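Local coordinates for hypothetical protein Rv0793 (PDB 1Y0H) that is a putative homodimeric monooxygenase with a ferredoxin-like fold, possibly acting in antibiotic biosynthesis or in scavenging reactive oxygen species, at residues P5-A10 and V54-Y59; S20-L25 and A79-L84; R11-P16 and L85-A90. All coordinates share one frame; numbering follows the deposited sequence. Where two conformers were deposited one is given.

How the contacts relate
Contact 1 pairs two central strands, contact 3 sets the end of strand 6-12 and the residues after it against the loop leading to strand 90-96, and contact 2 packs an earlier part of that loop on helix 19-35. The centre of contact 1 lies about 17 Å from that of contact 3 and about 19 Å from that of contact 2; contacts 2 and 3 are centred about 9 Å apart. Contacts 1 and 3 touch at Leu55 CD1 and Phe12 CE1 (3.8 Å). Contacts 2 and 3 meet through Leu22 on Phe12 and a probable Arg15 N to Leu84 O hydrogen bond (3.0 Å). Acetate, probably from the crystallisation liquor, lies near Glu57, Phe12 and Val81 and may mark a pocket.

Contact 1: residues P5-A10 and V54-Y59; sequences PVAVIA and VLFERY
The carbonyl oxygen of Glu57 is held by one hydrogen bond (Val8 N to Glu57 O, 2.8 Å) and touched by a second, weak and bent CA-H...O contact from Ala7 CA at 3.0 Å. The amide comes from above the carbonyl plane, 26° out of it. Val8 answers with its own O, taken by Glu57 N, and similar two-way bonding at Val6-Tyr59 and Ala10-Leu55 makes six backbone hydrogen bonds of a regular antiparallel ladder in the ferredoxin-like sheet. The straightest, Tyr59 N to Val6 O, has an angle of 179° at the hydrogen.

On the face of Val8, Ala10 and Glu57, the extended Glu57 chain lies alongside Val8, its OE1 3.9 Å from Val8 CB, while OE2 reaches Ala10 CB. Tyr59 OH donates to Glu57 OE1 (2.8 Å) from above the carboxylate plane, and the edge of the Tyr59 ring meets Val8 CG2. Helix 62-69 covers this side through Leu65 and His68.

On the other face Phe56, its CG anti to the backbone N (chi1 -166°), turns its ring so that Ile9 CG1 touches the edge at CD2, 3.5 Å away, and CZ reaches Ala7 CB. Phe56 CE1 also lies 3.5 Å above the guanidinium plane of Arg58, which bridges to Glu99 and to Asp43 of the second subunit; Phe56 stacks on Phe56 of that subunit. This face thus meets the second subunit through packing plus the charge of Arg58. On the first, burial and an acetate, probably from the crystallisation liquor, could raise the proton affinity of Glu57, while the Tyr59 hydroxyl bond would work against this.

Contact 2: residues S20-L25 and A79-L84; sequences SALRAL and AQVGEL
The helical turns of residues 20-25 face the bend of residues 79-84, which closes in a short 3-10 turn, and the backbones come nearest at Leu22 and Leu84, with CA atoms 6.5 Å apart. Within the ferredoxin-like alpha+beta sandwich this is apolar packing of helix 19-35 against the loop that follows helix 72-78. Leu25 points at the loop with CG anti to the backbone N (chi1 -170°), and its two methyls divide the work. The Leu25 and Val81 side chains cross at about a right angle, with Leu25 CD2 3.8 Å from Val81 CB, while Leu25 CD1 rests against the amide end of Gln80. That amide is anchored by its NE2 to Asn76 O.

Leu84 comes from the other end of the bend. Its CD1 lies close over the helix backbone, 3.8 Å from Leu22 CA, and its CD2 meets Ala21 CB at 4.1 Å. Within the 3-10 turn Leu84 N bonds to Val81 O at 3.0 Å. Deeper in, Val81 and Leu22 continue towards Phe12 of the sheet, lying side by side and pointing the same way, with Leu22 CD1 4.0 Å from Val81 CG2.

Contact 3: residues R11-P16 and L85-A90; sequences RFMPRP and LTRPVA
Leu85 opens the segment with a single backbone bridge to Pro14 and its CD2 methyl 3.9 Å from Pro14 CA. Its carbonyl oxygen takes a bond from a water that Arg15 NH1 also holds, an amino group bonded to Glu83 O as well. Thr86 then grips Met13 O twice: Thr86 N points nearly along the C=O axis (2.9 Å), and Thr86 OG1 donates from above the carbonyl plane (3.1 Å). At Arg87 the guanidinium spreads beneath the bent Met13 chain, with Met13 CE 4.1 Å above the centre of its plane, and a second water links Arg87 O to Met13 N. Beyond Pro88, Val89 sets CG1 over a face of the Phe12 ring in a CH-pi contact, 3.9 Å from the centroid, while CG2 presses on Phe12 CE2. After a register shift of two, Ala90 pairs both ways with Arg11 (Arg11 N to Ala90 O, 2.8 Å), where the antiparallel pairing of the ferredoxin-like sheet starts. Strand 90-96 thus begins alongside strand 6-12, which has strand 53-59 as its other neighbour, and Phe12 packs against Leu22 and Leu26 of helix 19-35 and against Tyr77 of helix 72-78.

Contact 1: residues P5-A10 and V54-Y59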
loop_
_atom_site.group_PDB
_atom_site.type_symbol
_atom_site.label_atom_id
_atom_site.label_comp_id
_atom_site.label_asym_id
_atom_site.label_seq_id
_atom_site.Cartn_x
_atom_site.Cartn_y
_atom_site.Cartn_z
ATOM N N PRO A 5 13.940 5.042 5.459
ATOM C CA PRO A 5 12.962 3.977 5.224
ATOM C C PRO A 5 12.165 4.158 3.939
ATOM O O PRO A 5 11.959 5.284 3.461
ATOM C CB PRO A 5 12.020 4.068 6.434
ATOM C CG PRO A 5 12.770 4.820 7.459
ATOM C CD PRO A 5 13.711 5.735 6.741
ATOM N N VAL A 6 11.734 3.029 3.390
ATOM C CA VAL A 6 10.956 3.020 2.167
ATOM C C VAL A 6 9.865 1.987 2.306
ATOM O O VAL A 6 9.948 1.099 3.161
ATOM C CB VAL A 6 11.825 2.703 0.887
ATOM C CG1 VAL A 6 12.876 3.763 0.654
ATOM C CG2 VAL A 6 12.451 1.284 0.931
ATOM N N ALA A 7 8.840 2.120 1.470
ATOM C CA ALA A 7 7.815 1.087 1.342
ATOM C C ALA A 7 7.652 0.686 -0.128
ATOM O O ALA A 7 8.089 1.384 -1.028
ATOM C CB ALA A 7 6.476 1.553 1.945
ATOM N N VAL A 8 7.012 -0.452 -0.367
ATOM C CA VAL A 8 6.753 -0.908 -1.722
ATOM C C VAL A 8 5.346 -1.471 -1.746
ATOM O O VAL A 8 4.933 -2.177 -0.812
ATOM C CB VAL A 8 7.734 -2.040 -2.153
ATOM C CG1 VAL A 8 7.469 -2.489 -3.590
ATOM C CG2 VAL A 8 9.179 -1.596 -1.997
ATOM N N ILE A 9 4.599 -1.115 -2.787
ATOM C CA ILE A 9 3.339 -1.793 -3.076
ATOM C C ILE A 9 3.580 -2.607 -4.332
ATOM O O ILE A 9 4.062 -2.082 -5.330
ATOM C CB ILE A 9 2.180 -0.799 -3.327
ATOM C CG1 ILE A 9 1.899 0.015 -2.076
ATOM C CG2 ILE A 9 0.889 -1.548 -3.773
ATOM C CD1 ILE A 9 0.971 1.226 -2.322
ATOM N N ALA A 10 3.227 -3.886 -4.284
ATOM C CA ALA A 10 3.326 -4.741 -5.468
ATOM C C ALA A 10 1.959 -5.355 -5.692
ATOM O O ALA A 10 1.408 -6.006 -4.789
ATOM C CB ALA A 10 4.369 -5.825 -5.271
ATOM N N VAL A 54 -2.060 -8.285 -3.368
ATOM C CA VAL A 54 -1.271 -7.076 -3.124
ATOM C C VAL A 54 -0.327 -7.318 -1.961
ATOM O O VAL A 54 -0.758 -7.812 -0.910
ATOM C CB VAL A 54 -2.189 -5.874 -2.807
ATOM C CG1 VAL A 54 -1.358 -4.618 -2.505
ATOM C CG2 VAL A 54 -3.187 -5.630 -3.972
ATOM N N LEU A 55 0.952 -7.004 -2.170
ATOM C CA LEU A 55 1.924 -6.986 -1.070
ATOM C C LEU A 55 2.156 -5.556 -0.665
ATOM O O LEU A 55 2.343 -4.688 -1.520
ATOM C CB LEU A 55 3.271 -7.610 -1.483
ATOM C CG LEU A 55 3.341 -9.134 -1.496
ATOM C CD1 LEU A 55 4.588 -9.522 -2.273
ATOM C CD2 LEU A 55 3.388 -9.729 -0.084
ATOM N N PHE A 56 2.113 -5.303 0.640
ATOM C CA PHE A 56 2.633 -4.051 1.160
ATOM C C PHE A 56 3.886 -4.372 1.960
ATOM O O PHE A 56 3.847 -5.181 2.879
ATOM C CB PHE A 56 1.603 -3.312 2.020
ATOM C CG PHE A 56 1.990 -1.893 2.294
ATOM C CD1 PHE A 56 2.520 -1.522 3.520
ATOM C CD2 PHE A 56 1.850 -0.932 1.312
ATOM C CE1 PHE A 56 2.899 -0.195 3.765
ATOM C CE2 PHE A 56 2.228 0.400 1.544
ATOM C CZ PHE A 56 2.762 0.755 2.776
ATOM N N GLU A 57 4.989 -3.723 1.600
ATOM C CA GLU A 57 6.302 -4.017 2.164
ATOM C C GLU A 57 6.914 -2.742 2.715
ATOM O O GLU A 57 6.791 -1.681 2.111
ATOM C CB GLU A 57 7.231 -4.548 1.071
ATOM C CG GLU A 57 6.574 -5.526 0.126
ATOM C CD GLU A 57 7.416 -5.877 -1.083
ATOM O OE1 GLU A 57 8.672 -5.716 -1.054
ATOM O OE2 GLU A 57 6.800 -6.340 -2.073
ATOM N N ARG A 58 7.560 -2.857 3.872
ATOM C CA ARG A 58 8.261 -1.727 4.473
ATOM C C ARG A 58 9.669 -2.158 4.846
ATOM O O ARG A 58 9.845 -3.186 5.493
ATOM C CB ARG A 58 7.543 -1.281 5.749
ATOM C CG ARG A 58 6.211 -0.582 5.573
ATOM C CD ARG A 58 5.714 -0.242 6.985
ATOM N NE ARG A 58 4.429 0.446 7.031
ATOM C CZ ARG A 58 3.266 -0.150 7.271
ATOM N NH1 ARG A 58 2.154 0.568 7.297
ATOM N NH2 ARG A 58 3.212 -1.463 7.472
ATOM N N TYR A 59 10.650 -1.335 4.467
ATOM C CA TYR A 59 12.068 -1.602 4.693
ATOM C C TYR A 59 12.673 -0.463 5.486
ATOM O O TYR A 59 12.256 0.683 5.360
ATOM C CB TYR A 59 12.805 -1.826 3.363
ATOM C CG TYR A 59 12.241 -3.033 2.660
ATOM C CD1 TYR A 59 12.660 -4.317 2.998
ATOM C CD2 TYR A 59 11.246 -2.892 1.692
ATOM C CE1 TYR A 59 12.101 -5.449 2.381
ATOM C CE2 TYR A 59 10.682 -4.021 1.072
ATOM C CZ TYR A 59 11.115 -5.290 1.435
ATOM O OH TYR A 59 10.566 -6.405 0.828
#

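Contact 2: residues S20-L25 and A79-L84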
loop_
_atom_site.group_PDB
_atom_site.type_symbol
_atom_site.label_atom_id
_atom_site.label_comp_id
_atom_site.label_asym_id
_atom_site.label_seq_id
_atom_site.Cartn_x
_atom_site.Cartn_y
_atom_site.Cartn_z
ATOM N N SER A 20 -4.143 -19.949 -7.265
ATOM C CA SER A 20 -3.567 -20.743 -6.168
ATOM C C SER A 20 -2.048 -20.892 -6.300
ATOM O O SER A 20 -1.335 -20.854 -5.306
ATOM C CB SER A 20 -4.248 -22.111 -6.029
ATOM O OG SER A 20 -4.059 -22.901 -7.176
ATOM N N ALA A 21 -1.554 -21.004 -7.529
ATOM C CA ALA A 21 -0.114 -21.053 -7.759
ATOM C C ALA A 21 0.579 -19.742 -7.354
ATOM O O ALA A 21 1.662 -19.756 -6.736
ATOM C CB ALA A 21 0.184 -21.423 -9.229
ATOM N N LEU A 22 -0.050 -18.614 -7.675
ATOM C CA LEU A 22 0.522 -17.325 -7.304
ATOM C C LEU A 22 0.536 -17.192 -5.790
ATOM O O LEU A 22 1.538 -16.765 -5.212
ATOM C CB LEU A 22 -0.271 -16.179 -7.921
ATOM C CG LEU A 22 0.219 -14.778 -7.511
ATOM C CD1 LEU A 22 1.640 -14.479 -7.963
ATOM C CD2 LEU A 22 -0.788 -13.786 -8.049
ATOM N N ARG A 23 -0.567 -17.568 -5.150
ATOM C CA ARG A 23 -0.627 -17.488 -3.690
ATOM C C ARG A 23 0.527 -18.272 -3.055
ATOM O O ARG A 23 1.208 -17.767 -2.148
ATOM C CB ARG A 23 -1.981 -17.965 -3.165
ATOM C CG ARG A 23 -2.038 -18.060 -1.643
ATOM C CD ARG A 23 -1.929 -16.697 -1.005
ATOM N NE ARG A 23 -1.909 -16.789 0.459
ATOM C CZ ARG A 23 -2.983 -16.947 1.227
ATOM N NH1 ARG A 23 -2.830 -17.013 2.548
ATOM N NH2 ARG A 23 -4.202 -17.022 0.696
ATOM N N ALA A 24 0.778 -19.481 -3.553
ATOM C CA ALA A 24 1.870 -20.321 -3.039
ATOM C C ALA A 24 3.247 -19.687 -3.242
ATOM O O ALA A 24 4.106 -19.751 -2.359
ATOM C CB ALA A 24 1.816 -21.686 -3.673
ATOM N N LEU A 25 3.439 -19.073 -4.409
ATOM C CA LEU A 25 4.686 -18.384 -4.732
ATOM C C LEU A 25 4.925 -17.219 -3.777
ATOM O O LEU A 25 6.032 -17.046 -3.243
ATOM C CB LEU A 25 4.663 -17.898 -6.181
ATOM C CG LEU A 25 5.999 -17.379 -6.701
ATOM C CD1 LEU A 25 6.962 -18.533 -6.962
ATOM C CD2 LEU A 25 5.762 -16.595 -7.981
ATOM N N ALA A 79 11.921 -15.200 -11.154
ATOM C CA ALA A 79 12.053 -16.132 -12.266
ATOM C C ALA A 79 10.745 -16.794 -12.669
ATOM O O ALA A 79 10.649 -17.340 -13.775
ATOM C CB ALA A 79 13.083 -17.204 -11.917
ATOM N N GLN A 80 9.751 -16.763 -11.782
ATOM C CA GLN A 80 8.542 -17.568 -11.956
ATOM C C GLN A 80 7.251 -16.771 -12.003
ATOM O O GLN A 80 6.237 -17.282 -12.468
ATOM C CB GLN A 80 8.352 -18.511 -10.779
ATOM C CG GLN A 80 9.479 -19.413 -10.454
ATOM C CD GLN A 80 9.121 -20.303 -9.290
ATOM O OE1 GLN A 80 8.183 -21.112 -9.359
ATOM N NE2 GLN A 80 9.851 -20.149 -8.198
ATOM N N VAL A 81 7.263 -15.564 -11.442
ATOM C CA VAL A 81 6.008 -14.853 -11.224
ATOM C C VAL A 81 5.254 -14.461 -12.500
ATOM O O VAL A 81 4.021 -14.635 -12.581
ATOM C CB VAL A 81 6.173 -13.644 -10.268
ATOM C CG1 VAL A 81 7.109 -12.590 -10.853
ATOM C CG2 VAL A 81 4.804 -13.064 -9.910
ATOM N N GLY A 82 5.979 -13.950 -13.491
ATOM C CA GLY A 82 5.354 -13.380 -14.685
ATOM C C GLY A 82 4.460 -14.335 -15.438
ATOM O O GLY A 82 3.436 -13.938 -16.011
ATOM N N GLU A 83 4.860 -15.598 -15.410
ATOM C CA GLU A 83 4.204 -16.682 -16.124
ATOM C C GLU A 83 2.822 -17.017 -15.552
ATOM O O GLU A 83 2.064 -17.772 -16.170
ATOM C CB GLU A 83 5.116 -17.908 -16.096
ATOM C CG GLU A 83 6.430 -17.754 -16.910
ATOM C CD GLU A 83 7.452 -16.724 -16.371
ATOM O OE1 GLU A 83 7.413 -16.337 -15.179
ATOM O OE2 GLU A 83 8.327 -16.298 -17.167
ATOM N N LEU A 84 2.506 -16.468 -14.375
ATOM C CA LEU A 84 1.219 -16.721 -13.715
ATOM C C LEU A 84 0.212 -15.590 -13.912
ATOM O O LEU A 84 -0.948 -15.708 -13.510
ATOM C CB LEU A 84 1.438 -16.934 -12.206
ATOM C CG LEU A 84 2.435 -18.043 -11.843
ATOM C CD1 LEU A 84 2.623 -18.101 -10.354
ATOM C CD2 LEU A 84 1.889 -19.373 -12.339
#

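Contact 3: residues R11-P16 and L85-A90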
loop_
_atom_site.group_PDB
_atom_site.type_symbol
_atom_site.label_atom_id
_atom_site.label_comp_id
_atom_site.label_asym_id
_atom_site.label_seq_id
_atom_site.Cartn_x
_atom_site.Cartn_y
_atom_site.Cartn_z
ATOM N N ARG A 11 1.433 -5.156 -6.894
ATOM C CA ARG A 11 0.099 -5.655 -7.266
ATOM C C ARG A 11 0.222 -6.746 -8.312
ATOM O O ARG A 11 0.930 -6.576 -9.318
ATOM C CB ARG A 11 -0.775 -4.514 -7.801
ATOM C CG ARG A 11 -0.759 -3.286 -6.919
ATOM C CD ARG A 11 -1.804 -2.259 -7.341
ATOM N NE ARG A 11 -2.895 -2.262 -6.366
ATOM C CZ ARG A 11 -3.235 -1.236 -5.590
ATOM N NH1 ARG A 11 -4.221 -1.384 -4.729
ATOM N NH2 ARG A 11 -2.618 -0.058 -5.677
ATOM N N PHE A 12 -0.477 -7.861 -8.069
ATOM C CA PHE A 12 -0.405 -9.044 -8.939
ATOM C C PHE A 12 -1.783 -9.373 -9.464
ATOM O O PHE A 12 -2.733 -9.470 -8.686
ATOM C CB PHE A 12 0.112 -10.263 -8.177
ATOM C CG PHE A 12 1.412 -10.033 -7.464
ATOM C CD1 PHE A 12 1.436 -9.402 -6.218
ATOM C CD2 PHE A 12 2.608 -10.456 -8.035
ATOM C CE1 PHE A 12 2.659 -9.177 -5.566
ATOM C CE2 PHE A 12 3.823 -10.256 -7.385
ATOM C CZ PHE A 12 3.848 -9.613 -6.157
ATOM N N MET A 13 -1.880 -9.571 -10.776
ATOM C CA MET A 13 -3.156 -9.890 -11.393
ATOM C C MET A 13 -3.064 -11.281 -12.037
ATOM O O MET A 13 -2.749 -11.414 -13.221
ATOM C CB MET A 13 -3.570 -8.785 -12.383
ATOM C CG MET A 13 -3.879 -7.431 -11.736
ATOM S SD MET A 13 -2.388 -6.512 -11.200
ATOM C CE MET A 13 -3.031 -4.845 -10.980
ATOM N N PRO A 14 -3.308 -12.339 -11.243
ATOM C CA PRO A 14 -3.152 -13.687 -11.776
ATOM C C PRO A 14 -4.207 -14.043 -12.794
ATOM O O PRO A 14 -5.319 -13.508 -12.760
ATOM C CB PRO A 14 -3.321 -14.585 -10.543
ATOM C CG PRO A 14 -4.151 -13.795 -9.608
ATOM C CD PRO A 14 -3.719 -12.355 -9.824
ATOM N N ARG A 15 -3.861 -14.949 -13.698
ATOM C CA ARG A 15 -4.888 -15.636 -14.452
ATOM C C ARG A 15 -5.707 -16.427 -13.441
ATOM O O ARG A 15 -5.155 -16.911 -12.447
ATOM C CB ARG A 15 -4.283 -16.598 -15.465
ATOM C CG ARG A 15 -3.388 -15.967 -16.513
ATOM C CD ARG A 15 -3.183 -16.953 -17.663
ATOM N NE ARG A 15 -2.912 -18.299 -17.154
ATOM C CZ ARG A 15 -1.698 -18.752 -16.853
ATOM N NH1 ARG A 15 -0.639 -17.976 -17.034
ATOM N NH2 ARG A 15 -1.546 -19.976 -16.366
ATOM N N PRO A 16 -7.024 -16.569 -13.692
ATOM C CA PRO A 16 -7.867 -17.348 -12.780
ATOM C C PRO A 16 -7.291 -18.724 -12.466
ATOM O O PRO A 16 -7.271 -19.127 -11.293
ATOM C CB PRO A 16 -9.204 -17.447 -13.532
ATOM C CG PRO A 16 -9.242 -16.171 -14.353
ATOM C CD PRO A 16 -7.804 -15.983 -14.798
ATOM N N LEU A 85 0.660 -14.497 -14.528
ATOM C CA LEU A 85 -0.100 -13.242 -14.504
ATOM C C LEU A 85 -0.641 -12.833 -15.859
ATOM O O LEU A 85 -0.163 -13.283 -16.898
ATOM C CB LEU A 85 0.777 -12.118 -13.953
ATOM C CG LEU A 85 1.550 -12.414 -12.667
ATOM C CD1 LEU A 85 2.511 -11.287 -12.352
ATOM C CD2 LEU A 85 0.591 -12.682 -11.493
ATOM N N THR A 86 -1.661 -11.988 -15.827
ATOM C CA THR A 86 -2.254 -11.430 -17.043
ATOM C C THR A 86 -1.468 -10.222 -17.525
ATOM O O THR A 86 -1.675 -9.746 -18.637
ATOM C CB THR A 86 -3.692 -10.952 -16.825
ATOM O OG1 THR A 86 -3.717 -9.955 -15.789
ATOM C CG2 THR A 86 -4.613 -12.110 -16.461
ATOM N N ARG A 87 -0.593 -9.719 -16.662
ATOM C CA ARG A 87 0.201 -8.531 -16.948
ATOM C C ARG A 87 1.340 -8.519 -15.933
ATOM O O ARG A 87 1.243 -9.177 -14.899
ATOM C CB ARG A 87 -0.665 -7.282 -16.787
ATOM C CG ARG A 87 -1.380 -7.257 -15.437
ATOM C CD ARG A 87 -2.381 -6.144 -15.333
ATOM N NE ARG A 87 -1.726 -4.900 -14.997
ATOM C CZ ARG A 87 -2.341 -3.726 -14.908
ATOM N NH1 ARG A 87 -3.649 -3.632 -15.137
ATOM N NH2 ARG A 87 -1.642 -2.648 -14.593
ATOM N N PRO A 88 2.428 -7.776 -16.215
ATOM C CA PRO A 88 3.534 -7.771 -15.251
ATOM C C PRO A 88 3.112 -7.236 -13.882
ATOM O O PRO A 88 2.140 -6.463 -13.776
ATOM C CB PRO A 88 4.549 -6.803 -15.875
ATOM C CG PRO A 88 3.764 -6.005 -16.899
ATOM C CD PRO A 88 2.683 -6.918 -17.386
ATOM N N VAL A 89 3.867 -7.619 -12.859
ATOM C CA VAL A 89 3.657 -7.102 -11.498
ATOM C C VAL A 89 3.746 -5.582 -11.562
ATOM O O VAL A 89 4.642 -5.024 -12.209
ATOM C CB VAL A 89 4.710 -7.638 -10.486
ATOM C CG1 VAL A 89 4.404 -7.155 -9.061
ATOM C CG2 VAL A 89 4.751 -9.162 -10.491
ATOM N N ALA A 90 2.796 -4.925 -10.908
ATOM C CA ALA A 90 2.772 -3.476 -10.833
ATOM C C ALA A 90 3.398 -3.059 -9.513
ATOM O O ALA A 90 2.827 -3.294 -8.444
ATOM C CB ALA A 90 1.352 -2.968 -10.951
HETATM O O HOH W 1 0.239 -8.477 -12.295
HETATM O O HOH W 2 -0.153 -15.539 -18.480
#